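Local coordinates for RNA-dependent RNA Polymerase (PDB 6TZ0), which synthesises viral RNA from an RNA template, serving both transcription and genome replication in a double-stranded RNA virus, at residues 832-841 / 900-909. Residues are numbered along the deposited sequence; the frame is centred on the assembly and turned at random.
Sequences LPLAWLFMPR and YGFTGALLLI
Met-839 reaches across to the helix that starts at Phe-902 and beds its thioether between two side chains one turn apart. Its chain is bent at both chi2 and chi3, which carries SD over Leu-906 and swings the terminal methyl back toward Phe-902. SD lies 3.7 Å from CD2 of Leu-906, while CE comes in obliquely to the Phe-902 ring, 3.5 Å from CD1.

Ala-835 CB stands over one face of the same ring, 28° off the normal and displaced toward CD1, a CH-pi contact at 4.1 Å from the Phe-902 centroid. Phe-850 meets this ring edge-to-face.

Residues 834-837 form a short 3-10 turn in the loop that follows strand 827-831, and this turn rests on the first turns of helix 902-911, in the C-terminal family region of the polymerase. Just before that helix, Gly-901 has positive phi and closes helix 894-899 as the C-prime residue of a Schellman motif; it is also the N-cap position of the next helix, so one glycine links the two. Pro-833 and Ala-835 pack close to it. Further along, the methyl of Ala-905 fits against the turn's backbone, 3.7 Å from Trp-836 CA.

In Trp-836, CG anti to the backbone N (chi1 -176°) turns the indole so that its CD1/NE1 side faces Leu-908; the two side chains cross at about a right angle, with Leu-908 CD2 3.7 Å from Trp-836 NE1. Leu-832 CD2 sits above one face of the indole, off its centre.

At the far end, where the contact nears solvent, Ile-909 extends CD1 to 3.3 Å from the carbonyl O of Arg-841. Elsewhere, Pro-833 and Leu-834 touch helix 20-35, and Leu-834 and Leu-837 pack against Phe-782 of helix 774-786.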
# COMPACT_ATOMS: atom_id res chain seq x y z
N LEU A 832 30.05 15.17 -20.99
CA LEU A 832 29.41 14.87 -22.26
C LEU A 832 29.03 16.16 -22.99
O LEU A 832 28.78 17.18 -22.35
CB LEU A 832 28.20 13.97 -22.02
CG LEU A 832 27.17 14.29 -20.94
CD1 LEU A 832 26.05 15.22 -21.41
CD2 LEU A 832 26.59 12.99 -20.41
N PRO A 833 29.03 16.14 -24.32
CA PRO A 833 28.62 17.34 -25.06
C PRO A 833 27.12 17.56 -24.97
O PRO A 833 26.35 16.68 -24.60
CB PRO A 833 29.05 17.03 -26.50
CG PRO A 833 29.04 15.55 -26.57
CD PRO A 833 29.48 15.08 -25.23
N LEU A 834 26.71 18.78 -25.33
CA LEU A 834 25.29 19.11 -25.28
C LEU A 834 24.49 18.43 -26.38
O LEU A 834 23.26 18.39 -26.30
CB LEU A 834 25.06 20.61 -25.37
CG LEU A 834 25.46 21.48 -24.20
CD1 LEU A 834 25.09 22.91 -24.50
CD2 LEU A 834 24.77 21.00 -22.96
N ALA A 835 25.15 17.89 -27.41
CA ALA A 835 24.43 17.16 -28.44
C ALA A 835 23.90 15.82 -27.95
O ALA A 835 23.02 15.25 -28.60
CB ALA A 835 25.32 16.95 -29.66
N TRP A 836 24.39 15.32 -26.82
CA TRP A 836 23.89 14.08 -26.25
C TRP A 836 22.47 14.22 -25.74
O TRP A 836 21.74 13.22 -25.64
CB TRP A 836 24.82 13.62 -25.12
CG TRP A 836 24.44 12.32 -24.54
CD1 TRP A 836 24.68 11.08 -25.06
CD2 TRP A 836 23.64 12.11 -23.37
NE1 TRP A 836 24.13 10.12 -24.26
CE2 TRP A 836 23.49 10.72 -23.21
CE3 TRP A 836 23.06 12.97 -22.44
CZ2 TRP A 836 22.78 10.17 -22.15
CZ3 TRP A 836 22.36 12.42 -21.39
CH2 TRP A 836 22.23 11.04 -21.25
N LEU A 837 22.04 15.44 -25.42
CA LEU A 837 20.68 15.68 -24.93
C LEU A 837 19.61 15.39 -25.97
O LEU A 837 18.46 15.18 -25.60
CB LEU A 837 20.53 17.12 -24.46
CG LEU A 837 21.27 17.54 -23.19
CD1 LEU A 837 21.16 19.04 -22.99
CD2 LEU A 837 20.69 16.81 -22.01
N PHE A 838 19.96 15.35 -27.25
CA PHE A 838 18.94 15.33 -28.29
C PHE A 838 19.00 14.07 -29.13
O PHE A 838 18.55 14.08 -30.28
CB PHE A 838 19.10 16.57 -29.17
CG PHE A 838 19.26 17.84 -28.39
CD1 PHE A 838 18.19 18.40 -27.72
CD2 PHE A 838 20.48 18.48 -28.35
CE1 PHE A 838 18.35 19.57 -27.00
CE2 PHE A 838 20.64 19.65 -27.64
CZ PHE A 838 19.57 20.20 -26.97
N MET A 839 19.52 12.98 -28.59
CA MET A 839 19.86 11.83 -29.39
C MET A 839 18.99 10.62 -29.08
O MET A 839 18.41 10.52 -28.00
CB MET A 839 21.34 11.48 -29.21
CG MET A 839 22.28 12.39 -29.98
SD MET A 839 22.16 12.15 -31.77
CE MET A 839 21.15 13.52 -32.32
N PRO A 840 18.85 9.70 -30.04
CA PRO A 840 18.24 8.40 -29.73
C PRO A 840 19.10 7.64 -28.73
O PRO A 840 20.31 7.52 -28.90
CB PRO A 840 18.20 7.69 -31.09
CG PRO A 840 18.23 8.77 -32.06
CD PRO A 840 19.08 9.85 -31.48
N ARG A 841 18.45 7.18 -27.66
CA ARG A 841 19.04 6.56 -26.47
C ARG A 841 19.99 7.48 -25.72
O ARG A 841 20.74 7.02 -24.86
CB ARG A 841 19.74 5.23 -26.80
CG ARG A 841 18.81 4.16 -27.32
CD ARG A 841 19.57 2.93 -27.75
NE ARG A 841 20.25 2.29 -26.63
CZ ARG A 841 19.69 1.38 -25.84
NH1 ARG A 841 20.39 0.85 -24.85
NH2 ARG A 841 18.43 1.01 -26.04
N TYR A 900 29.08 20.54 -34.68
CA TYR A 900 28.15 20.64 -33.56
C TYR A 900 28.41 19.59 -32.49
O TYR A 900 27.87 19.71 -31.39
CB TYR A 900 26.70 20.50 -34.02
CG TYR A 900 26.10 21.68 -34.73
CD1 TYR A 900 25.69 22.80 -34.02
CD2 TYR A 900 25.89 21.66 -36.10
CE1 TYR A 900 25.12 23.88 -34.66
CE2 TYR A 900 25.32 22.74 -36.74
CZ TYR A 900 24.93 23.83 -36.02
OH TYR A 900 24.37 24.90 -36.67
N GLY A 901 29.20 18.57 -32.78
CA GLY A 901 29.53 17.58 -31.77
C GLY A 901 28.53 16.46 -31.62
O GLY A 901 28.44 15.86 -30.54
N PHE A 902 27.75 16.17 -32.66
CA PHE A 902 26.84 15.03 -32.62
C PHE A 902 27.60 13.71 -32.68
O PHE A 902 27.15 12.71 -32.12
CB PHE A 902 25.84 15.10 -33.77
CG PHE A 902 24.79 16.15 -33.61
CD1 PHE A 902 23.69 15.93 -32.81
CD2 PHE A 902 24.88 17.36 -34.28
CE1 PHE A 902 22.71 16.88 -32.67
CE2 PHE A 902 23.90 18.31 -34.15
CZ PHE A 902 22.82 18.08 -33.34
N THR A 903 28.75 13.70 -33.36
CA THR A 903 29.49 12.47 -33.56
C THR A 903 30.17 11.99 -32.28
O THR A 903 30.32 10.79 -32.08
CB THR A 903 30.49 12.64 -34.70
OG1 THR A 903 31.24 11.43 -34.88
CG2 THR A 903 31.43 13.79 -34.44
N GLY A 904 30.53 12.91 -31.38
CA GLY A 904 31.02 12.50 -30.08
C GLY A 904 29.94 11.88 -29.23
O GLY A 904 30.18 10.90 -28.52
N ALA A 905 28.72 12.42 -29.32
CA ALA A 905 27.59 11.84 -28.59
C ALA A 905 27.23 10.47 -29.13
O ALA A 905 26.93 9.55 -28.35
CB ALA A 905 26.39 12.78 -28.68
N LEU A 906 27.27 10.29 -30.45
CA LEU A 906 26.96 8.99 -31.03
C LEU A 906 28.07 7.98 -30.78
O LEU A 906 27.78 6.80 -30.56
CB LEU A 906 26.67 9.14 -32.51
CG LEU A 906 25.36 9.90 -32.74
CD1 LEU A 906 25.14 10.23 -34.19
CD2 LEU A 906 24.19 9.10 -32.19
N LEU A 907 29.33 8.42 -30.77
CA LEU A 907 30.44 7.57 -30.38
C LEU A 907 30.34 7.16 -28.92
O LEU A 907 30.64 6.02 -28.57
CB LEU A 907 31.75 8.31 -30.67
CG LEU A 907 33.15 7.72 -30.51
CD1 LEU A 907 34.01 8.26 -31.61
CD2 LEU A 907 33.72 8.15 -29.19
N LEU A 908 29.88 8.07 -28.06
CA LEU A 908 29.71 7.77 -26.65
C LEU A 908 28.59 6.76 -26.42
O LEU A 908 28.75 5.82 -25.64
CB LEU A 908 29.44 9.07 -25.89
CG LEU A 908 29.22 9.10 -24.38
CD1 LEU A 908 29.87 10.34 -23.81
CD2 LEU A 908 27.73 9.17 -24.09
N ILE A 909 27.45 6.94 -27.09
CA ILE A 909 26.35 5.99 -26.92
C ILE A 909 26.66 4.67 -27.63
O ILE A 909 26.13 3.62 -27.25
CB ILE A 909 25.02 6.62 -27.38
CG1 ILE A 909 23.82 5.82 -26.87
CG2 ILE A 909 24.93 6.73 -28.88
CD1 ILE A 909 23.74 5.76 -25.37